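Local coordinates for protein beta-galactosidase (Marinomonas sp. ef1, PDB 6Y2K) that hydrolyses beta-galactosides as a cold-active, hexameric enzyme of glycoside hydrolase family 42, probably releasing terminal galactose from substrates such as lactose, at residues Ser40-Thr45 and Trp51-Glu56; Tyr267-Leu272 and Pro327-Gly332; Leu336-Ala341 and Thr383-Glu388. All blocks are in the same frame, centred on the assembly; numbering follows the deposited sequence.

Contact 1 (Ser40-Thr45 and Trp51-Glu56); sequences STIEPT and WEWLDE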
ATOM      1  N   SER A  40       2.480 -54.632 -18.388  1.00 16.83           N
ATOM      2  CA  SER A  40       1.187 -55.341 -18.270  1.00 16.99           C
ATOM      3  C   SER A  40       0.615 -55.803 -19.623  1.00 17.50           C
ATOM      4  O   SER A  40      -0.175 -56.743 -19.655  1.00 17.52           O
ATOM      5  CB  SER A  40       0.136 -54.530 -17.496  1.00 16.70           C
ATOM      6  OG  SER A  40      -0.501 -53.547 -18.299  1.00 16.94           O
ATOM      7  N   THR A  41       1.004 -55.150 -20.720  1.00 17.52           N
ATOM      8  CA  THR A  41       0.635 -55.600 -22.073  1.00 17.82           C
ATOM      9  C   THR A  41       1.512 -56.794 -22.484  1.00 17.40           C
ATOM     10  O   THR A  41       1.010 -57.775 -23.036  1.00 17.06           O
ATOM     11  CB  THR A  41       0.756 -54.449 -23.095  1.00 18.00           C
ATOM     12  OG1 THR A  41      -0.097 -53.364 -22.702  1.00 17.89           O
ATOM     13  CG2 THR A  41       0.363 -54.899 -24.501  1.00 18.33           C
ATOM     14  N   ILE A  42       2.809 -56.714 -22.184  1.00 16.95           N
ATOM     15  CA  ILE A  42       3.757 -57.786 -22.516  1.00 16.85           C
ATOM     16  C   ILE A  42       3.485 -59.061 -21.703  1.00 17.10           C
ATOM     17  O   ILE A  42       3.490 -60.152 -22.267  1.00 17.19           O
ATOM     18  CB  ILE A  42       5.227 -57.361 -22.289  1.00 16.49           C
ATOM     19  CG1 ILE A  42       5.607 -56.186 -23.206  1.00 16.76           C
ATOM     20  CG2 ILE A  42       6.182 -58.536 -22.539  1.00 16.59           C
ATOM     21  CD1 ILE A  42       6.862 -55.455 -22.782  1.00 16.78           C
ATOM     22  N   GLU A  43       3.281 -58.916 -20.392  1.00 16.16           N
ATOM     23  CA  GLU A  43       3.172 -60.049 -19.467  1.00 15.96           C
ATOM     24  C   GLU A  43       2.051 -59.791 -18.448  1.00 15.55           C
ATOM     25  O   GLU A  43       2.319 -59.433 -17.294  1.00 15.20           O
ATOM     26  CB  GLU A  43       4.515 -60.308 -18.768  1.00 15.86           C
ATOM     27  CG  GLU A  43       4.601 -61.671 -18.080  1.00 16.21           C
ATOM     28  CD  GLU A  43       5.973 -61.978 -17.478  1.00 16.52           C
ATOM     29  OE1 GLU A  43       6.746 -61.037 -17.222  1.00 16.67           O
ATOM     30  OE2 GLU A  43       6.295 -63.168 -17.242  1.00 16.31           O
ATOM     31  N   PRO A  44       0.789 -59.964 -18.874  1.00 15.54           N
ATOM     32  CA  PRO A  44      -0.344 -59.716 -17.965  1.00 15.80           C
ATOM     33  C   PRO A  44      -0.442 -60.705 -16.814  1.00 16.39           C
ATOM     34  O   PRO A  44      -1.034 -60.378 -15.790  1.00 16.49           O
ATOM     35  CB  PRO A  44      -1.585 -59.827 -18.862  1.00 15.94           C
ATOM     36  CG  PRO A  44      -1.130 -60.341 -20.178  1.00 15.96           C
ATOM     37  CD  PRO A  44       0.365 -60.277 -20.249  1.00 15.53           C
ATOM     38  N   THR A  45       0.108 -61.905 -17.005  1.00 16.74           N
ATOM     39  CA  THR A  45       0.212 -62.922 -15.960  1.00 17.00           C
ATOM     40  C   THR A  45       1.549 -63.636 -16.220  1.00 17.30           C
ATOM     41  O   THR A  45       1.953 -63.753 -17.380  1.00 17.43           O
ATOM     42  CB  THR A  45      -1.019 -63.862 -15.987  1.00 17.35           C
ATOM     43  OG1 THR A  45      -0.992 -64.769 -14.876  1.00 17.21           O
ATOM     44  CG2 THR A  45      -1.102 -64.663 -17.300  1.00 17.50           C
ATOM     45  N   TRP A  51       4.376 -60.360 -27.477  1.00 18.33           N
ATOM     46  CA  TRP A  51       5.288 -59.525 -28.266  1.00 18.58           C
ATOM     47  C   TRP A  51       4.719 -59.097 -29.622  1.00 18.95           C
ATOM     48  O   TRP A  51       5.275 -58.195 -30.252  1.00 18.27           O
ATOM     49  CB  TRP A  51       6.597 -60.263 -28.538  1.00 18.29           C
ATOM     50  CG  TRP A  51       7.419 -60.581 -27.337  1.00 18.24           C
ATOM     51  CD1 TRP A  51       7.803 -61.823 -26.913  1.00 18.48           C
ATOM     52  CD2 TRP A  51       7.977 -59.646 -26.409  1.00 17.93           C
ATOM     53  NE1 TRP A  51       8.579 -61.715 -25.770  1.00 18.81           N
ATOM     54  CE2 TRP A  51       8.700 -60.391 -25.446  1.00 18.40           C
ATOM     55  CE3 TRP A  51       7.944 -58.251 -26.299  1.00 17.70           C
ATOM     56  CZ2 TRP A  51       9.380 -59.781 -24.381  1.00 18.43           C
ATOM     57  CZ3 TRP A  51       8.629 -57.646 -25.250  1.00 17.92           C
ATOM     58  CH2 TRP A  51       9.334 -58.416 -24.303  1.00 18.15           C
ATOM     59  N   GLU A  52       3.646 -59.740 -30.084  1.00 19.43           N
ATOM     60  CA  GLU A  52       3.101 -59.475 -31.427  1.00 20.18           C
ATOM     61  C   GLU A  52       2.816 -57.984 -31.677  1.00 19.59           C
ATOM     62  O   GLU A  52       3.153 -57.462 -32.745  1.00 19.04           O
ATOM     63  CB  GLU A  52       1.841 -60.310 -31.658  1.00 21.91           C
ATOM     64  CG  GLU A  52       1.201 -60.180 -33.039  1.00 23.73           C
ATOM     65  CD  GLU A  52      -0.130 -60.908 -33.102  1.00 26.34           C
ATOM     66  OE1 GLU A  52      -1.182 -60.229 -33.024  1.00 28.79           O
ATOM     67  OE2 GLU A  52      -0.124 -62.160 -33.197  1.00 27.69           O
ATOM     68  N   TRP A  53       2.201 -57.313 -30.701  1.00 18.67           N
ATOM     69  CA  TRP A  53       1.875 -55.879 -30.815  1.00 18.46           C
ATOM     70  C   TRP A  53       3.119 -55.036 -31.113  1.00 18.18           C
ATOM     71  O   TRP A  53       3.094 -54.154 -31.975  1.00 19.30           O
ATOM     72  CB  TRP A  53       1.162 -55.358 -29.543  1.00 18.56           C
ATOM     73  CG  TRP A  53       2.042 -55.303 -28.327  1.00 18.54           C
ATOM     74  CD1 TRP A  53       2.366 -56.336 -27.499  1.00 18.65           C
ATOM     75  CD2 TRP A  53       2.747 -54.157 -27.831  1.00 18.93           C
ATOM     76  NE1 TRP A  53       3.227 -55.906 -26.514  1.00 18.94           N
ATOM     77  CE2 TRP A  53       3.476 -54.572 -26.694  1.00 18.78           C
ATOM     78  CE3 TRP A  53       2.838 -52.822 -28.241  1.00 19.09           C
ATOM     79  CZ2 TRP A  53       4.279 -53.696 -25.958  1.00 19.28           C
ATOM     80  CZ3 TRP A  53       3.641 -51.951 -27.511  1.00 19.23           C
ATOM     81  CH2 TRP A  53       4.347 -52.393 -26.379  1.00 19.17           C
ATOM     82  N   LEU A  54       4.209 -55.333 -30.415  1.00 18.06           N
ATOM     83  CA  LEU A  54       5.437 -54.560 -30.523  1.00 18.76           C
ATOM     84  C   LEU A  54       6.207 -54.943 -31.786  1.00 19.32           C
ATOM     85  O   LEU A  54       6.761 -54.073 -32.458  1.00 19.30           O
ATOM     86  CB  LEU A  54       6.290 -54.762 -29.274  1.00 18.82           C
ATOM     87  CG  LEU A  54       7.584 -53.956 -29.128  1.00 19.00           C
ATOM     88  CD1 LEU A  54       7.347 -52.466 -29.334  1.00 19.67           C
ATOM     89  CD2 LEU A  54       8.187 -54.226 -27.756  1.00 19.19           C
ATOM     90  N   ASP A  55       6.229 -56.239 -32.110  1.00 19.84           N
ATOM     91  CA  ASP A  55       6.786 -56.726 -33.386  1.00 20.16           C
ATOM     92  C   ASP A  55       6.190 -55.962 -34.566  1.00 20.30           C
ATOM     93  O   ASP A  55       6.924 -55.500 -35.445  1.00 21.52           O
ATOM     94  CB  ASP A  55       6.501 -58.226 -33.597  1.00 20.35           C
ATOM     95  CG  ASP A  55       7.152 -59.126 -32.549  1.00 20.98           C
ATOM     96  OD1 ASP A  55       8.203 -58.756 -31.960  1.00 20.32           O
ATOM     97  OD2 ASP A  55       6.593 -60.232 -32.322  1.00 21.22           O
ATOM     98  N   GLU A  56       4.864 -55.828 -34.570  1.00 20.62           N
ATOM     99  CA  GLU A  56       4.149 -55.148 -35.646  1.00 21.64           C
ATOM    100  C   GLU A  56       4.345 -53.640 -35.646  1.00 20.96           C
ATOM    101  O   GLU A  56       4.510 -53.041 -36.710  1.00 19.31           O
ATOM    102  CB  GLU A  56       2.659 -55.478 -35.602  1.00 23.38           C
ATOM    103  CG  GLU A  56       2.382 -56.934 -35.944  1.00 25.39           C
ATOM    104  CD  GLU A  56       0.943 -57.362 -35.716  1.00 26.91           C
ATOM    105  OE1 GLU A  56       0.089 -56.536 -35.305  1.00 27.40           O
ATOM    106  OE2 GLU A  56       0.673 -58.556 -35.945  1.00 29.28           O
TER
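Ile42 and Thr41, at the end of the short helix 39-42, meet the indoles of Trp51 and Trp53 in a small apolar cluster held by CH-pi contacts. The branch methyl of Ile42, CG2, lies over one face of the Trp51 benzo ring, 3.8 Å from the ring centroid and close to the ring normal. It is placed there by a side chain with CG2 anti to the backbone N and CG1 beside it (chi1 -62°). The chain end passes the rim on that side, Ile42 CD1 lying 3.7 Å from Trp51 CZ3.

Trp53 is met differently. Its five-membered ring takes Thr41 CG2 over one face, the methyl standing 3.8 Å from the ring centroid, while CB of the adjacent Leu54 lies over the opposite face of the indole. Ile42 CG1 comes in at the edge, in the ring plane, 3.9 Å from Trp53 CZ2. Ile42 thus sets its branch methyl over the face of one indole and its methylene against the edge of the other. The Trp53 ring reaches this place because CG sits between the backbone N and the carbonyl carbon (chi1 69°). Its NE1 makes a weak hydrogen bond to His50 O, and a bound glycerol lies about 4 Å from the side chain.

Residues 40-45 lie in the connection that follows strand 29-34 of the TIM barrel, and residues 51-56 open helix 52-63, to which it leads. The first turn of that helix is closed by Asp55 N bonding to Trp51 O. Ile42 and His50 pair through their backbones within this connection. Trp51 also rests on Met124 and Arg127 of helix 111-128, and Thr41 packs on Val181 of the second subunit, so the cluster lies between helix 111-128 and the second subunit.

Contact 2 (Tyr267-Leu272 and Pro327-Gly332); sequences YPLGSL and PTPADG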
ATOM      1  N   TYR A 267       9.188 -29.200 -19.067  1.00 14.67           N
ATOM      2  CA  TYR A 267       7.829 -28.719 -18.974  1.00 14.77           C
ATOM      3  C   TYR A 267       7.846 -27.333 -18.338  1.00 14.75           C
ATOM      4  O   TYR A 267       7.515 -27.187 -17.158  1.00 14.98           O
ATOM      5  CB  TYR A 267       6.993 -29.709 -18.177  1.00 15.00           C
ATOM      6  CG  TYR A 267       6.895 -31.073 -18.818  1.00 15.51           C
ATOM      7  CD1 TYR A 267       5.991 -31.311 -19.854  1.00 15.78           C
ATOM      8  CD2 TYR A 267       7.706 -32.128 -18.396  1.00 15.56           C
ATOM      9  CE1 TYR A 267       5.893 -32.555 -20.447  1.00 15.91           C
ATOM     10  CE2 TYR A 267       7.615 -33.380 -18.982  1.00 15.67           C
ATOM     11  CZ  TYR A 267       6.709 -33.587 -20.009  1.00 15.59           C
ATOM     12  OH  TYR A 267       6.593 -34.824 -20.585  1.00 15.45           O
ATOM     13  N   PRO A 268       8.233 -26.306 -19.120  1.00 14.62           N
ATOM     14  CA  PRO A 268       8.478 -24.964 -18.581  1.00 14.42           C
ATOM     15  C   PRO A 268       7.315 -24.324 -17.819  1.00 14.46           C
ATOM     16  O   PRO A 268       7.559 -23.602 -16.855  1.00 14.37           O
ATOM     17  CB  PRO A 268       8.805 -24.141 -19.835  1.00 14.37           C
ATOM     18  CG  PRO A 268       9.314 -25.141 -20.800  1.00 14.55           C
ATOM     19  CD  PRO A 268       8.417 -26.316 -20.586  1.00 14.36           C
ATOM     20  N   LEU A 269       6.076 -24.593 -18.233  1.00 14.40           N
ATOM     21  CA  LEU A 269       4.906 -24.000 -17.562  1.00 14.21           C
ATOM     22  C   LEU A 269       4.589 -24.690 -16.254  1.00 14.25           C
ATOM     23  O   LEU A 269       4.149 -24.047 -15.318  1.00 14.11           O
ATOM     24  CB  LEU A 269       3.668 -24.010 -18.450  1.00 14.01           C
ATOM     25  CG  LEU A 269       3.829 -23.539 -19.898  1.00 14.12           C
ATOM     26  CD1 LEU A 269       2.455 -23.350 -20.524  1.00 14.26           C
ATOM     27  CD2 LEU A 269       4.656 -22.270 -20.009  1.00 14.03           C
ATOM     28  N   GLY A 270       4.809 -26.003 -16.199  1.00 14.74           N
ATOM     29  CA  GLY A 270       4.628 -26.767 -14.977  1.00 14.57           C
ATOM     30  C   GLY A 270       5.654 -26.400 -13.927  1.00 14.43           C
ATOM     31  O   GLY A 270       5.290 -26.164 -12.784  1.00 13.80           O
ATOM     32  N   SER A 271       6.930 -26.341 -14.314  1.00 14.48           N
ATOM     33  CA  SER A 271       7.998 -25.974 -13.372  1.00 15.07           C
ATOM     34  C   SER A 271       7.862 -24.528 -12.860  1.00 14.91           C
ATOM     35  O   SER A 271       8.067 -24.273 -11.673  1.00 14.82           O
ATOM     36  CB  SER A 271       9.390 -26.215 -13.971  1.00 15.44           C
ATOM     37  OG  SER A 271       9.657 -25.347 -15.065  1.00 16.65           O
ATOM     38  N   LEU A 272       7.479 -23.597 -13.733  1.00 15.08           N
ATOM     39  CA  LEU A 272       7.276 -22.207 -13.306  1.00 15.42           C
ATOM     40  C   LEU A 272       6.207 -22.104 -12.208  1.00 15.57           C
ATOM     41  O   LEU A 272       6.436 -21.484 -11.167  1.00 15.35           O
ATOM     42  CB  LEU A 272       6.905 -21.302 -14.483  1.00 15.30           C
ATOM     43  CG  LEU A 272       6.723 -19.819 -14.129  1.00 15.34           C
ATOM     44  CD1 LEU A 272       7.987 -19.205 -13.534  1.00 15.28           C
ATOM     45  CD2 LEU A 272       6.271 -19.058 -15.356  1.00 15.48           C
ATOM     46  N   PRO A 327      -1.691 -23.632 -17.366  1.00 14.67           N
ATOM     47  CA  PRO A 327      -2.095 -22.761 -18.467  1.00 14.42           C
ATOM     48  C   PRO A 327      -1.713 -23.331 -19.828  1.00 14.54           C
ATOM     49  O   PRO A 327      -0.842 -24.199 -19.910  1.00 14.50           O
ATOM     50  CB  PRO A 327      -1.311 -21.476 -18.185  1.00 14.42           C
ATOM     51  CG  PRO A 327      -0.069 -21.965 -17.532  1.00 14.37           C
ATOM     52  CD  PRO A 327      -0.526 -23.081 -16.644  1.00 14.46           C
ATOM     53  N   THR A 328      -2.395 -22.865 -20.875  1.00 14.61           N
ATOM     54  CA  THR A 328      -1.974 -23.116 -22.248  1.00 14.51           C
ATOM     55  C   THR A 328      -0.711 -22.292 -22.552  1.00 15.05           C
ATOM     56  O   THR A 328      -0.602 -21.142 -22.111  1.00 14.55           O
ATOM     57  CB  THR A 328      -3.062 -22.732 -23.265  1.00 14.45           C
ATOM     58  OG1 THR A 328      -3.587 -21.438 -22.956  1.00 13.92           O
ATOM     59  CG2 THR A 328      -4.201 -23.757 -23.257  1.00 14.54           C
ATOM     60  N   PRO A 329       0.245 -22.865 -23.306  1.00 15.46           N
ATOM     61  CA  PRO A 329       1.416 -22.075 -23.720  1.00 15.54           C
ATOM     62  C   PRO A 329       1.050 -20.921 -24.641  1.00 15.98           C
ATOM     63  O   PRO A 329       0.013 -20.966 -25.310  1.00 15.77           O
ATOM     64  CB  PRO A 329       2.306 -23.093 -24.460  1.00 15.76           C
ATOM     65  CG  PRO A 329       1.779 -24.444 -24.124  1.00 15.43           C
ATOM     66  CD  PRO A 329       0.334 -24.269 -23.754  1.00 15.81           C
ATOM     67  N   ALA A 330       1.887 -19.887 -24.671  1.00 16.28           N
ATOM     68  CA  ALA A 330       1.705 -18.794 -25.639  1.00 17.44           C
ATOM     69  C   ALA A 330       1.819 -19.369 -27.046  1.00 17.84           C
ATOM     70  O   ALA A 330       2.538 -20.351 -27.255  1.00 17.67           O
ATOM     71  CB  ALA A 330       2.759 -17.712 -25.457  1.00 17.53           C
ATOM     72  N   ASP A 331       1.113 -18.769 -27.995  1.00 18.70           N
ATOM     73  CA  ASP A 331       1.276 -19.148 -29.393  1.00 20.39           C
ATOM     74  C   ASP A 331       2.743 -18.915 -29.772  1.00 19.27           C
ATOM     75  O   ASP A 331       3.305 -17.861 -29.476  1.00 19.20           O
ATOM     76  CB  ASP A 331       0.309 -18.368 -30.299  1.00 23.06           C
ATOM     77  CG  ASP A 331      -1.157 -18.859 -30.185  1.00 26.72           C
ATOM     78  OD1 ASP A 331      -1.428 -20.012 -29.732  1.00 28.01           O
ATOM     79  OD2 ASP A 331      -2.058 -18.089 -30.590  1.00 29.95           O
ATOM     80  N   GLY A 332       3.363 -19.938 -30.361  1.00 17.44           N
ATOM     81  CA  GLY A 332       4.797 -19.937 -30.683  1.00 16.54           C
ATOM     82  C   GLY A 332       5.739 -20.499 -29.613  1.00 15.96           C
ATOM     83  O   GLY A 332       6.936 -20.702 -29.884  1.00 14.74           O
TER
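Leu269, in the opening turn of helix 268-274, faces an extended run from Pro327 to Pro329, and the two backbones come nearest at Leu269 and Pro327, whose CA atoms are 7.2 Å apart. Both pieces follow strands of the TIM barrel: the helix comes straight after strand 261-266, and the extended run lies in the long loop between strand 310-315 and helix 333-343. From Pro327 to Ala330 the backbone keeps a polyproline II conformation, which the two prolines favour. The chain then turns at Gly332, whose positive phi of 91° suits a residue without a side chain; it is the N-cap of helix 333-343, and its N is bonded to Glu381 OE2. On the other side Tyr267 is the N-cap of helix 268-274, where Ser271 N bonds to Tyr267 O at 3.0 Å. Leu269 N, in the first turn, is satisfied by the side chain of Gln316.

Between the segments the contact is one of van der Waals packing and rests on one branch of one side chain. Leu269 CG is anti to the carbonyl carbon (chi1 -46°), and CD1 continues the chain in an extended course (chi2 -168°), which carries this methyl against the strip, between the two proline rings. It lies nearer to Pro329, with CD1 3.8 Å from Pro329 CG, than to the ring of Pro327. Thr328 directs its side chain away from Leu269; its O accepts a bond from Arg288 and its N gives one to Asp527 of the second subunit, so the strip is tied by hydrogen bonds at Thr328 while the side facing the helix, proline rings and main chain alike, takes the leucine. The same methyl also touches main-chain atoms of the strip: Leu269 CD1 is 3.6 Å from Pro329 N and 3.5 Å from Pro327 O.

Contact 3 (Leu336-Ala341 and Thr383-Glu388); sequences LWTWEA and TLVAQE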
ATOM      1  N   LEU A 336       9.541 -21.956 -29.738  1.00 15.69           N
ATOM      2  CA  LEU A 336      10.523 -21.275 -28.895  0.50 15.77           C
ATOM      3  C   LEU A 336      11.374 -22.288 -28.133  1.00 15.33           C
ATOM      4  O   LEU A 336      12.600 -22.227 -28.177  1.00 14.91           O
ATOM      5  CB  LEU A 336       9.818 -20.318 -27.915  0.50 16.04           C
ATOM      6  CG  LEU A 336      10.597 -19.216 -27.188  0.50 16.31           C
ATOM      7  CD1 LEU A 336       9.638 -18.490 -26.262  0.50 16.55           C
ATOM      8  CD2 LEU A 336      11.789 -19.702 -26.385  0.50 16.56           C
ATOM      9  N   TRP A 337      10.708 -23.212 -27.437  1.00 15.20           N
ATOM     10  CA  TRP A 337      11.404 -24.198 -26.601  1.00 14.96           C
ATOM     11  C   TRP A 337      12.255 -25.152 -27.423  1.00 14.76           C
ATOM     12  O   TRP A 337      13.318 -25.585 -26.972  1.00 14.89           O
ATOM     13  CB  TRP A 337      10.408 -25.008 -25.746  1.00 14.74           C
ATOM     14  CG  TRP A 337       9.559 -24.193 -24.809  1.00 14.52           C
ATOM     15  CD1 TRP A 337       9.939 -23.082 -24.109  1.00 14.42           C
ATOM     16  CD2 TRP A 337       8.198 -24.454 -24.442  1.00 14.30           C
ATOM     17  NE1 TRP A 337       8.894 -22.621 -23.341  1.00 14.33           N
ATOM     18  CE2 TRP A 337       7.812 -23.443 -23.527  1.00 14.47           C
ATOM     19  CE3 TRP A 337       7.258 -25.438 -24.809  1.00 14.40           C
ATOM     20  CZ2 TRP A 337       6.527 -23.388 -22.964  1.00 14.60           C
ATOM     21  CZ3 TRP A 337       5.982 -25.382 -24.252  1.00 14.42           C
ATOM     22  CH2 TRP A 337       5.630 -24.362 -23.330  1.00 14.45           C
ATOM     23  N   THR A 338      11.782 -25.480 -28.625  1.00 14.86           N
ATOM     24  CA  THR A 338      12.499 -26.384 -29.526  1.00 14.76           C
ATOM     25  C   THR A 338      13.803 -25.752 -30.007  1.00 14.99           C
ATOM     26  O   THR A 338      14.869 -26.363 -29.866  1.00 15.69           O
ATOM     27  CB  THR A 338      11.610 -26.818 -30.711  1.00 14.56           C
ATOM     28  OG1 THR A 338      10.379 -27.361 -30.219  1.00 14.59           O
ATOM     29  CG2 THR A 338      12.299 -27.882 -31.578  1.00 14.78           C
ATOM     30  N   TRP A 339      13.729 -24.537 -30.565  1.00 14.80           N
ATOM     31  CA  TRP A 339      14.945 -23.809 -30.968  1.00 14.68           C
ATOM     32  C   TRP A 339      15.874 -23.561 -29.798  1.00 14.48           C
ATOM     33  O   TRP A 339      17.088 -23.627 -29.950  1.00 13.99           O
ATOM     34  CB  TRP A 339      14.628 -22.482 -31.659  1.00 14.76           C
ATOM     35  CG  TRP A 339      14.378 -22.651 -33.110  1.00 14.84           C
ATOM     36  CD1 TRP A 339      13.214 -22.441 -33.772  1.00 15.06           C
ATOM     37  CD2 TRP A 339      15.320 -23.110 -34.078  1.00 15.25           C
ATOM     38  NE1 TRP A 339      13.370 -22.721 -35.112  1.00 15.55           N
ATOM     39  CE2 TRP A 339      14.657 -23.144 -35.324  1.00 15.37           C
ATOM     40  CE3 TRP A 339      16.663 -23.492 -34.018  1.00 15.22           C
ATOM     41  CZ2 TRP A 339      15.295 -23.542 -36.499  1.00 15.76           C
ATOM     42  CZ3 TRP A 339      17.300 -23.897 -35.196  1.00 15.45           C
ATOM     43  CH2 TRP A 339      16.616 -23.906 -36.417  1.00 15.63           C
ATOM     44  N   GLU A 340      15.294 -23.275 -28.634  1.00 14.46           N
ATOM     45  CA  GLU A 340      16.067 -23.109 -27.404  1.00 14.63           C
ATOM     46  C   GLU A 340      16.955 -24.329 -27.194  1.00 14.41           C
ATOM     47  O   GLU A 340      18.178 -24.192 -27.064  1.00 14.21           O
ATOM     48  CB  GLU A 340      15.114 -22.886 -26.211  1.00 14.84           C
ATOM     49  CG  GLU A 340      15.737 -22.808 -24.831  1.00 15.00           C
ATOM     50  CD  GLU A 340      14.702 -23.118 -23.758  1.00 15.58           C
ATOM     51  OE1 GLU A 340      14.575 -24.310 -23.409  1.00 15.89           O
ATOM     52  OE2 GLU A 340      13.997 -22.187 -23.300  1.00 15.29           O
ATOM     53  N   ALA A 341      16.351 -25.518 -27.187  1.00 14.46           N
ATOM     54  CA  ALA A 341      17.121 -26.761 -26.991  1.00 14.78           C
ATOM     55  C   ALA A 341      18.222 -26.924 -28.050  1.00 15.04           C
ATOM     56  O   ALA A 341      19.370 -27.255 -27.710  1.00 15.31           O
ATOM     57  CB  ALA A 341      16.209 -27.972 -26.973  1.00 14.89           C
ATOM     58  N   THR A 383       6.017 -28.639 -37.225  1.00 19.86           N
ATOM     59  CA  THR A 383       6.137 -28.588 -38.686  1.00 20.38           C
ATOM     60  C   THR A 383       6.976 -27.383 -39.134  1.00 20.88           C
ATOM     61  O   THR A 383       7.879 -27.524 -39.956  1.00 20.34           O
ATOM     62  CB  THR A 383       4.740 -28.577 -39.355  1.00 20.65           C
ATOM     63  OG1 THR A 383       4.033 -29.773 -38.993  1.00 20.25           O
ATOM     64  CG2 THR A 383       4.845 -28.503 -40.881  1.00 21.10           C
ATOM     65  N   LEU A 384       6.698 -26.218 -38.545  1.00 21.49           N
ATOM     66  CA  LEU A 384       7.428 -24.982 -38.845  1.00 21.50           C
ATOM     67  C   LEU A 384       8.908 -25.085 -38.488  1.00 21.42           C
ATOM     68  O   LEU A 384       9.765 -24.693 -39.291  1.00 20.76           O
ATOM     69  CB  LEU A 384       6.806 -23.797 -38.097  1.00 22.41           C
ATOM     70  CG  LEU A 384       6.845 -22.368 -38.662  1.00 23.37           C
ATOM     71  CD1 LEU A 384       6.857 -21.349 -37.527  1.00 23.23           C
ATOM     72  CD2 LEU A 384       7.968 -22.083 -39.639  1.00 23.63           C
ATOM     73  N   VAL A 385       9.216 -25.607 -37.295  1.00 20.76           N
ATOM     74  CA  VAL A 385      10.617 -25.787 -36.881  1.00 20.31           C
ATOM     75  C   VAL A 385      11.366 -26.683 -37.895  1.00 20.92           C
ATOM     76  O   VAL A 385      12.481 -26.349 -38.303  1.00 19.99           O
ATOM     77  CB  VAL A 385      10.758 -26.333 -35.432  1.00 19.96           C
ATOM     78  CG1 VAL A 385      12.202 -26.702 -35.111  1.00 19.75           C
ATOM     79  CG2 VAL A 385      10.266 -25.310 -34.410  1.00 19.78           C
ATOM     80  N   ALA A 386      10.750 -27.792 -38.313  1.00 21.00           N
ATOM     81  CA  ALA A 386      11.388 -28.712 -39.269  1.00 21.77           C
ATOM     82  C   ALA A 386      11.753 -28.002 -40.582  1.00 21.97           C
ATOM     83  O   ALA A 386      12.852 -28.193 -41.109  1.00 22.51           O
ATOM     84  CB  ALA A 386      10.483 -29.912 -39.545  1.00 21.89           C
ATOM     85  N   GLN A 387      10.833 -27.172 -41.077  1.00 23.10           N
ATOM     86  CA  GLN A 387      11.078 -26.332 -42.263  1.00 24.24           C
ATOM     87  C   GLN A 387      12.204 -25.336 -41.988  1.00 23.27           C
ATOM     88  O   GLN A 387      13.105 -25.176 -42.814  1.00 22.98           O
ATOM     89  CB  GLN A 387       9.807 -25.589 -42.686  1.00 26.05           C
ATOM     90  CG  GLN A 387       8.704 -26.511 -43.196  1.00 28.84           C
ATOM     91  CD  GLN A 387       7.299 -25.901 -43.181  1.00 31.57           C
ATOM     92  OE1 GLN A 387       7.047 -24.855 -42.562  1.00 33.77           O
ATOM     93  NE2 GLN A 387       6.365 -26.574 -43.864  1.00 31.80           N
ATOM     94  N   GLU A 388      12.170 -24.694 -40.820  1.00 21.79           N
ATOM     95  CA  GLU A 388      13.195 -23.712 -40.464  1.00 21.42           C
ATOM     96  C   GLU A 388      14.592 -24.301 -40.305  1.00 21.06           C
ATOM     97  O   GLU A 388      15.564 -23.616 -40.644  1.00 19.98           O
ATOM     98  CB  GLU A 388      12.812 -22.907 -39.215  1.00 21.74           C
ATOM     99  CG  GLU A 388      11.674 -21.918 -39.449  1.00 21.44           C
ATOM    100  CD  GLU A 388      11.230 -21.202 -38.180  1.00 21.99           C
ATOM    101  OE1 GLU A 388      11.365 -21.766 -37.062  1.00 20.86           O
ATOM    102  OE2 GLU A 388      10.754 -20.057 -38.299  1.00 21.51           O
TER
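Trp339 and Val385 mark the closest backbone approach of helices 333-343 and 377-395, which follow the seventh and eighth strands of the TIM barrel and pack side by side outside it. Their local axes are 10.4 Å apart and cross at -38°.

The apolar contacts centre on Val385. Its CG1, trans to its own backbone N (chi1 172°), meets Thr338 CG2 at 3.7 Å and also stands over one face of the Trp339 indole, offset toward the rim. At the ring edge Glu388 CB lies 3.7 Å from Trp339 CZ2. Phe620 and Phe622 of strand 618-623 also pack on the indole.

The polar contact is a nearly straight hydrogen bond from Trp339 NE1 to Glu388 OE1. The same oxygen forms a salt bridge with Arg335, so two donors grip it. Thr338 OG1 turns to its own helix, bonding to Val334 O. Replacing Trp339 with a phenylalanine would probably leave Glu388 OE1 with Arg335 but without the indole N-H, and open a gap beside Val385. The acceptor lies close to the indole plane, yet NE1 meets OE1 at 3.0 Å on its anti side, 34° out of the carboxylate plane.

Contacts 2 and 3 adjoin, their centres 16 Å apart, and Trp337 of helix 333-343 joins them. Its indole packs against Pro268, with Trp337 CE2 3.5 Å from Pro268 CG, and against Leu269 and Pro329, so both partners of contact 2 rest on the helix that supplies one side of contact 3. Contact 1 stands apart, its centre about 35 Å from each of the others, on the connection after the second barrel strand. Contacts 1 and 2 both reach the second subunit, whereas contact 3 stays within the chain. Contact 2 lies near the C-terminal strand ends, where TIM-barrel glycosidases have their active site; there Tyr267 OH bonds to Glu314.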